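Local atomic coordinates of ABC transporter substrate binding protein (Ribose) (Agrobacterium vitis, PDB entry 4WUT), a protein that probably binds a sugar for uptake by an ABC transporter and here holds beta-D-fucopyranose between its two lobes. Residues I26-K31 with A85-P90; V110-S115 with Q126-T131; Q201-L206 with G227-Q232. All blocks are in the same frame, centred on the assembly; numbering follows the deposited sequence. Where two conformers were deposited one is given.

Contact 1 of 3, residues I26-K31 with A85-P90. With FCB (beta-D-fucopyranose), chain E.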
# COMPACT_ATOMS: atom_id res chain seq x y z
N ILE A 26 12.52 -17.60 8.00
CA ILE A 26 11.70 -16.42 8.26
C ILE A 26 10.68 -16.31 7.11
O ILE A 26 11.06 -16.10 5.97
CB ILE A 26 12.57 -15.16 8.33
CG1 ILE A 26 13.49 -15.23 9.55
CG2 ILE A 26 11.70 -13.92 8.40
CD1 ILE A 26 14.41 -14.04 9.68
N ALA A 27 9.40 -16.49 7.41
CA ALA A 27 8.37 -16.53 6.37
C ALA A 27 7.84 -15.13 6.11
O ALA A 27 7.24 -14.52 7.00
CB ALA A 27 7.24 -17.47 6.78
N VAL A 28 8.09 -14.61 4.91
CA VAL A 28 7.51 -13.35 4.49
C VAL A 28 6.25 -13.66 3.71
O VAL A 28 6.29 -14.39 2.70
CB VAL A 28 8.49 -12.56 3.62
CG1 VAL A 28 7.88 -11.21 3.26
CG2 VAL A 28 9.82 -12.39 4.34
N ILE A 29 5.14 -13.12 4.19
CA ILE A 29 3.83 -13.38 3.63
C ILE A 29 3.15 -12.06 3.28
O ILE A 29 2.88 -11.22 4.16
CB ILE A 29 2.95 -14.22 4.60
CG1 ILE A 29 3.60 -15.58 4.85
CG2 ILE A 29 1.52 -14.38 4.04
CD1 ILE A 29 2.96 -16.38 5.98
N VAL A 30 2.91 -11.85 1.99
CA VAL A 30 2.37 -10.60 1.52
C VAL A 30 1.02 -10.79 0.84
O VAL A 30 0.54 -11.92 0.75
CB VAL A 30 3.35 -9.87 0.57
CG1 VAL A 30 4.64 -9.49 1.32
CG2 VAL A 30 3.66 -10.70 -0.65
N LYS A 31 0.37 -9.71 0.40
CA LYS A 31 -0.99 -9.83 -0.08
C LYS A 31 -1.13 -10.53 -1.43
O LYS A 31 -2.15 -11.12 -1.71
CB LYS A 31 -1.68 -8.47 -0.17
CG LYS A 31 -1.74 -7.68 1.15
CD LYS A 31 -2.52 -6.40 0.94
CE LYS A 31 -2.45 -5.43 2.10
NZ LYS A 31 -3.25 -4.22 1.79
N ALA A 85 10.09 -17.09 12.44
CA ALA A 85 9.47 -15.76 12.50
C ALA A 85 8.63 -15.50 11.26
O ALA A 85 8.80 -16.16 10.24
CB ALA A 85 10.55 -14.67 12.61
N ILE A 86 7.75 -14.53 11.37
CA ILE A 86 6.82 -14.19 10.30
C ILE A 86 6.81 -12.69 10.07
O ILE A 86 6.67 -11.91 11.01
CB ILE A 86 5.38 -14.66 10.62
CG1 ILE A 86 5.35 -16.18 10.76
CG2 ILE A 86 4.39 -14.12 9.56
CD1 ILE A 86 4.04 -16.72 11.30
N LEU A 87 7.01 -12.30 8.83
CA LEU A 87 6.84 -10.92 8.39
C LEU A 87 5.58 -10.92 7.55
O LEU A 87 5.55 -11.55 6.48
CB LEU A 87 8.01 -10.47 7.53
CG LEU A 87 8.06 -8.98 7.15
CD1 LEU A 87 8.14 -8.13 8.42
CD2 LEU A 87 9.18 -8.65 6.21
N LEU A 88 4.54 -10.22 8.01
CA LEU A 88 3.20 -10.33 7.41
C LEU A 88 2.65 -8.97 7.00
O LEU A 88 2.66 -8.04 7.81
CB LEU A 88 2.23 -10.95 8.41
CG LEU A 88 0.76 -11.05 7.99
CD1 LEU A 88 0.56 -11.94 6.75
CD2 LEU A 88 -0.06 -11.55 9.17
N ALA A 89 2.19 -8.86 5.75
CA ALA A 89 1.36 -7.75 5.30
C ALA A 89 -0.07 -8.27 5.20
O ALA A 89 -0.45 -8.88 4.19
CB ALA A 89 1.82 -7.22 3.96
N PRO A 90 -0.86 -8.07 6.25
CA PRO A 90 -2.15 -8.77 6.32
C PRO A 90 -3.14 -8.21 5.33
O PRO A 90 -3.29 -6.99 5.23
CB PRO A 90 -2.62 -8.51 7.76
CG PRO A 90 -1.92 -7.28 8.15
CD PRO A 90 -0.58 -7.33 7.49
C1 FCB E . 0.19 -0.37 -1.79
C2 FCB E . -0.56 -0.73 -0.51
C3 FCB E . -0.53 -2.13 -0.26
C4 FCB E . -1.02 -2.92 -1.50
C5 FCB E . -0.18 -2.40 -2.69
C6 FCB E . -0.55 -3.09 -4.03
O1 FCB E . -0.17 0.90 -2.08
O2 FCB E . 0.14 -0.04 0.57
O3 FCB E . -1.39 -2.37 0.88
O4 FCB E . -2.45 -2.74 -1.71
O5 FCB E . -0.40 -1.07 -2.88
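A27 and I29 each bond to two residues of the segment 85-90, donating a hydrogen bond through the N-H and accepting one at the carbonyl, as in regular parallel pairing. A27 N bonds A85 O at 2.9 Å while A27 O receives L87 N; I29 N then bonds L87 O at 2.8 Å and I29 O receives A89 N. The last two bonds are nearly straight, the donors lying almost on the line of the C=O. Weaker CA-H...O contacts fill in between, as from V28 CA to L87 O at 3.3 Å.

Apolar contact divides between the faces of the sheet. On one, V28 and L87 run side by side in the same direction, V28 CG1 lying 4.1 Å from L87 CD2. On the other, the CG2 branch of I29, set anti to its own N, meets L88 CD1 at 3.8 Å.

The polar group is K31, which the loop after strand 25-29 carries into the sugar pocket. Extended beyond CG, it passes A89 O with CG at 3.5 Å and P90 O with CE, and its NZ bonds the fucose O3 at 2.8 Å.

In the N-terminal lobe of this periplasmic binding protein fold the parallel strands run in the order 56-60, 25-29, 85-88, 110-113. W38 of helix 36-49 covers V30, K31 and A89, and Q71 NE2 bonds the carbonyls of V30 and A89.

Contact 2 of 3, residues V110-S115 with Q126-T131. With FCB (beta-D-fucopyranose), chain E.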
# COMPACT_ATOMS: atom_id res chain seq x y z
N VAL A 110 6.33 -12.01 15.30
CA VAL A 110 5.60 -11.53 14.14
C VAL A 110 5.82 -10.02 14.02
O VAL A 110 5.68 -9.27 14.99
CB VAL A 110 4.09 -11.80 14.25
CG1 VAL A 110 3.34 -11.14 13.11
CG2 VAL A 110 3.80 -13.32 14.26
N VAL A 111 6.21 -9.57 12.84
CA VAL A 111 6.25 -8.15 12.54
C VAL A 111 5.26 -7.91 11.40
O VAL A 111 5.20 -8.70 10.45
CB VAL A 111 7.67 -7.72 12.17
CG1 VAL A 111 7.69 -6.32 11.59
CG2 VAL A 111 8.57 -7.83 13.39
N ILE A 112 4.46 -6.86 11.54
CA ILE A 112 3.46 -6.47 10.55
C ILE A 112 3.98 -5.33 9.69
O ILE A 112 4.56 -4.35 10.22
CB ILE A 112 2.15 -6.04 11.24
CG1 ILE A 112 1.64 -7.17 12.16
CG2 ILE A 112 1.10 -5.61 10.24
CD1 ILE A 112 1.22 -8.43 11.45
N ILE A 113 3.83 -5.46 8.38
CA ILE A 113 4.19 -4.39 7.46
C ILE A 113 3.00 -3.92 6.64
O ILE A 113 2.06 -4.70 6.39
CB ILE A 113 5.35 -4.78 6.54
CG1 ILE A 113 5.03 -6.09 5.81
CG2 ILE A 113 6.65 -4.87 7.33
CD1 ILE A 113 5.91 -6.33 4.61
N ASP A 114 3.02 -2.63 6.31
CA ASP A 114 2.17 -2.03 5.28
C ASP A 114 0.73 -1.77 5.68
O ASP A 114 0.22 -0.66 5.55
CB ASP A 114 2.20 -2.84 3.99
CG ASP A 114 1.25 -2.29 2.97
OD1 ASP A 114 1.57 -1.24 2.37
OD2 ASP A 114 0.15 -2.86 2.78
N SER A 115 0.06 -2.81 6.17
CA SER A 115 -1.38 -2.77 6.42
C SER A 115 -1.62 -3.20 7.85
O SER A 115 -1.15 -4.25 8.29
CB SER A 115 -2.11 -3.72 5.48
OG SER A 115 -2.25 -3.17 4.21
N GLN A 126 5.09 -7.72 17.42
CA GLN A 126 6.06 -6.90 18.13
C GLN A 126 6.47 -5.60 17.45
O GLN A 126 7.07 -4.75 18.09
CB GLN A 126 7.30 -7.71 18.52
CG GLN A 126 7.02 -8.85 19.46
CD GLN A 126 6.48 -10.07 18.75
OE1 GLN A 126 7.02 -10.48 17.74
NE2 GLN A 126 5.40 -10.64 19.28
N ALA A 127 6.17 -5.45 16.17
CA ALA A 127 6.40 -4.18 15.50
C ALA A 127 5.48 -4.05 14.30
O ALA A 127 5.00 -5.04 13.77
CB ALA A 127 7.88 -4.04 15.09
N PHE A 128 5.25 -2.80 13.92
CA PHE A 128 4.43 -2.45 12.77
C PHE A 128 5.14 -1.35 11.99
O PHE A 128 5.33 -0.25 12.51
CB PHE A 128 3.05 -1.97 13.23
CG PHE A 128 2.15 -1.50 12.12
CD1 PHE A 128 1.97 -2.25 10.99
CD2 PHE A 128 1.47 -0.31 12.24
CE1 PHE A 128 1.14 -1.81 9.97
CE2 PHE A 128 0.64 0.14 11.23
CZ PHE A 128 0.46 -0.61 10.10
N LEU A 129 5.53 -1.70 10.76
CA LEU A 129 6.26 -0.79 9.87
C LEU A 129 5.38 -0.45 8.69
O LEU A 129 4.96 -1.34 7.96
CB LEU A 129 7.53 -1.45 9.32
CG LEU A 129 8.68 -1.85 10.24
CD1 LEU A 129 8.33 -3.06 11.07
CD2 LEU A 129 9.92 -2.12 9.42
N ALA A 130 5.08 0.82 8.50
CA ALA A 130 4.14 1.22 7.47
C ALA A 130 4.17 2.71 7.24
O ALA A 130 4.68 3.50 8.07
CB ALA A 130 2.71 0.78 7.85
N THR A 131 3.64 3.11 6.10
CA THR A 131 3.27 4.50 5.86
C THR A 131 2.29 4.98 6.95
O THR A 131 1.45 4.22 7.41
CB THR A 131 2.60 4.65 4.49
OG1 THR A 131 3.50 4.20 3.49
CG2 THR A 131 2.17 6.08 4.20
C1 FCB E . 0.19 -0.37 -1.79
C2 FCB E . -0.56 -0.73 -0.51
C3 FCB E . -0.53 -2.13 -0.26
C4 FCB E . -1.02 -2.92 -1.50
C5 FCB E . -0.18 -2.40 -2.69
C6 FCB E . -0.55 -3.09 -4.03
O1 FCB E . -0.17 0.90 -2.08
O2 FCB E . 0.14 -0.04 0.57
O3 FCB E . -1.39 -2.37 0.88
O4 FCB E . -2.45 -2.74 -1.71
O5 FCB E . -0.40 -1.07 -2.88
O HOH W 1 1.59 1.44 4.27
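I112 and F128 lie side by side on one face of the sheet, on neighbouring parallel strands of the Rossmann-like N-terminal lobe of the periplasmic binding protein fold. The side chain of F128 can be followed outward. CB passes I112 O at 4.1 Å. CG stands anti to the backbone N (chi1 177°), which carries the ring along the strand toward S115. CD1 puts the ring edge against I112 O, 3.4 Å away and near the ring plane, and also touches I112 CG2 at 3.6 Å. CE1 approaches S115 O at 3.7 Å, and CZ lies close to S115 C.

On the opposite face of the sheet V111 CG1 presses on L129 CD1 at 3.4 Å, tighter than usual for two carbons. At the far end Q126 N bonds V110 O and V110 N bonds Q126 OE1, whereas the buried N of A127 has no partner.

Beyond I113 the chain makes a classic gamma turn at D114 (phi 77°, psi -53°), closed by S115 N on I113 O. The D114 carboxylate accepts hydrogen bonds from fucose O2 on OD1 at 2.6 Å and O3 on OD2 at a very short 2.5 Å, while S115 OG donates to OD2 at 2.8 Å from above the carboxylate plane.

Contact 3 of 3, residues Q201-L206 with G227-Q232. With CA (calcium ion), chain F.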
# COMPACT_ATOMS: atom_id res chain seq x y z
N GLN A 201 -13.58 0.48 -14.08
CA GLN A 201 -14.28 1.38 -13.18
C GLN A 201 -13.98 2.84 -13.48
O GLN A 201 -14.87 3.66 -13.41
CB GLN A 201 -13.94 1.05 -11.71
CG GLN A 201 -14.51 -0.25 -11.27
CD GLN A 201 -13.99 -0.69 -9.91
OE1 GLN A 201 -12.88 -0.35 -9.50
NE2 GLN A 201 -14.78 -1.50 -9.24
N THR A 202 -12.73 3.15 -13.79
CA THR A 202 -12.39 4.51 -14.19
C THR A 202 -13.02 4.93 -15.50
O THR A 202 -13.56 6.02 -15.63
CB THR A 202 -10.87 4.67 -14.26
OG1 THR A 202 -10.31 4.43 -12.97
CG2 THR A 202 -10.53 6.09 -14.62
N THR A 203 -13.00 4.04 -16.49
CA THR A 203 -13.66 4.34 -17.75
C THR A 203 -15.14 4.69 -17.51
O THR A 203 -15.68 5.66 -18.03
CB THR A 203 -13.54 3.15 -18.69
OG1 THR A 203 -12.15 2.99 -19.05
CG2 THR A 203 -14.37 3.36 -19.97
N ASP A 204 -15.76 3.94 -16.61
CA ASP A 204 -17.15 4.11 -16.30
C ASP A 204 -17.42 5.41 -15.52
O ASP A 204 -18.39 6.08 -15.82
CB ASP A 204 -17.68 2.87 -15.59
CG ASP A 204 -17.73 1.64 -16.51
OD1 ASP A 204 -17.68 1.79 -17.76
OD2 ASP A 204 -17.82 0.52 -15.98
N VAL A 205 -16.56 5.74 -14.56
CA VAL A 205 -16.71 6.98 -13.81
C VAL A 205 -16.54 8.20 -14.69
O VAL A 205 -17.26 9.18 -14.54
CB VAL A 205 -15.78 7.00 -12.60
CG1 VAL A 205 -15.95 8.32 -11.85
CG2 VAL A 205 -16.08 5.89 -11.69
N LEU A 206 -15.62 8.13 -15.64
CA LEU A 206 -15.40 9.20 -16.58
C LEU A 206 -16.61 9.39 -17.49
O LEU A 206 -17.02 10.53 -17.77
CB LEU A 206 -14.13 9.00 -17.41
CG LEU A 206 -12.80 9.04 -16.66
CD1 LEU A 206 -11.67 8.56 -17.55
CD2 LEU A 206 -12.47 10.41 -16.06
N GLY A 227 -4.86 5.55 -14.75
CA GLY A 227 -4.14 6.33 -15.72
C GLY A 227 -4.41 5.83 -17.12
O GLY A 227 -4.61 6.61 -18.05
N ARG A 228 -4.44 4.51 -17.28
CA ARG A 228 -4.67 3.94 -18.60
C ARG A 228 -6.06 4.30 -19.11
O ARG A 228 -6.23 4.60 -20.29
CB ARG A 228 -4.48 2.43 -18.57
CG ARG A 228 -3.06 2.02 -18.32
CD ARG A 228 -2.86 0.52 -18.42
NE ARG A 228 -1.47 0.19 -18.15
CZ ARG A 228 -0.99 -1.04 -18.06
NH1 ARG A 228 -1.80 -2.08 -18.26
NH2 ARG A 228 0.29 -1.24 -17.79
N ALA A 229 -7.05 4.27 -18.22
CA ALA A 229 -8.41 4.67 -18.58
C ALA A 229 -8.50 6.12 -19.03
O ALA A 229 -9.18 6.44 -20.00
CB ALA A 229 -9.37 4.43 -17.41
N ILE A 230 -7.84 7.01 -18.29
CA ILE A 230 -7.84 8.43 -18.63
C ILE A 230 -7.24 8.65 -20.03
O ILE A 230 -7.78 9.38 -20.86
CB ILE A 230 -7.04 9.21 -17.59
CG1 ILE A 230 -7.77 9.21 -16.24
CG2 ILE A 230 -6.78 10.61 -18.05
CD1 ILE A 230 -6.93 9.68 -15.11
N LYS A 231 -6.13 7.99 -20.29
CA LYS A 231 -5.45 8.12 -21.57
C LYS A 231 -6.35 7.61 -22.67
O LYS A 231 -6.53 8.26 -23.70
CB LYS A 231 -4.15 7.34 -21.55
CG LYS A 231 -3.03 8.04 -20.82
CD LYS A 231 -1.71 7.33 -21.04
CE LYS A 231 -1.37 7.24 -22.50
NZ LYS A 231 -1.47 8.57 -23.18
N GLN A 232 -6.93 6.43 -22.45
CA GLN A 232 -7.79 5.82 -23.47
C GLN A 232 -9.06 6.64 -23.76
O GLN A 232 -9.57 6.62 -24.89
CB GLN A 232 -8.17 4.41 -23.03
CG GLN A 232 -7.00 3.44 -23.15
CD GLN A 232 -7.31 2.01 -22.70
OE1 GLN A 232 -8.47 1.57 -22.66
NE2 GLN A 232 -6.25 1.27 -22.36
CA CA F . -17.80 -0.58 -18.21
O HOH W 2 -11.23 4.78 -20.84
O HOH W 3 -16.84 0.39 -20.26
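T203 OG1, which meets A229 of the neighbouring helix, is gripped by more than one group. A water donates to it at 2.7 Å, and the hydroxyl also bonds the carbonyl of L199 one turn back in its own helix. The same water donates its second hydrogen bond to A229 O at 2.8 Å, bridging the helices where no direct hydrogen bond joins them. T203 OG1 additionally lies 3.5 Å from A229 CB, consistent with the small size of the alanine.

T202 enters beside it with a different atom. Its hydroxyl turns back to A198 O, while CG2, anti to the backbone N (OG1 at chi1 -61°), points its methyl at A229. T202 CG2 and A229 CB are only 3.4 Å apart, closer than two carbons usually settle, and T202 CB is also tight against that methyl. The CB of A229 thus rests against both T202 CG2 and T203 OG1.

The two helices belong to the C-terminal lobe of the periplasmic binding protein fold, where helices flank a largely parallel sheet. Helices 195-208 and 220-232 are successive in the chain, joined through strand 214-217. Their axes here pass 8.5 Å apart at a crossing angle of -46°, and T202 and I230 both rest on I215 of that strand.

One turn farther on, L206 lays CD1 against I230 CA at 4.0 Å, also reaching A229 O and the CG1 branch of I230.

D204 belongs to a different side of helix 195-208. Its carboxylate chelates calcium through both oxygens, OD1 at 2.4 Å and OD2 at 2.5 Å from the metal, and the ion is further bound by a water and by N200 OD1, one turn earlier.

Contacts 1 and 2 are neighbours in one sheet: strands 85-88 and 110-113 lie side by side, with L88 probably hydrogen-bonded through N and O to V111 and I113. K31 NZ bonds S115 OG, so the two strand pairs meet again at the sugar, where both supply pocket residues. Both are buried and rest on backbone hydrogen bonds. Contact 3 lies on the far side of the chain's centre, about 33 Å from each of the others between centres. It joins helices through methyls and a water bridge, its interface mostly buried while partly exposed D204 carries a calcium ion, unlike the fucose-binding ends of the strands.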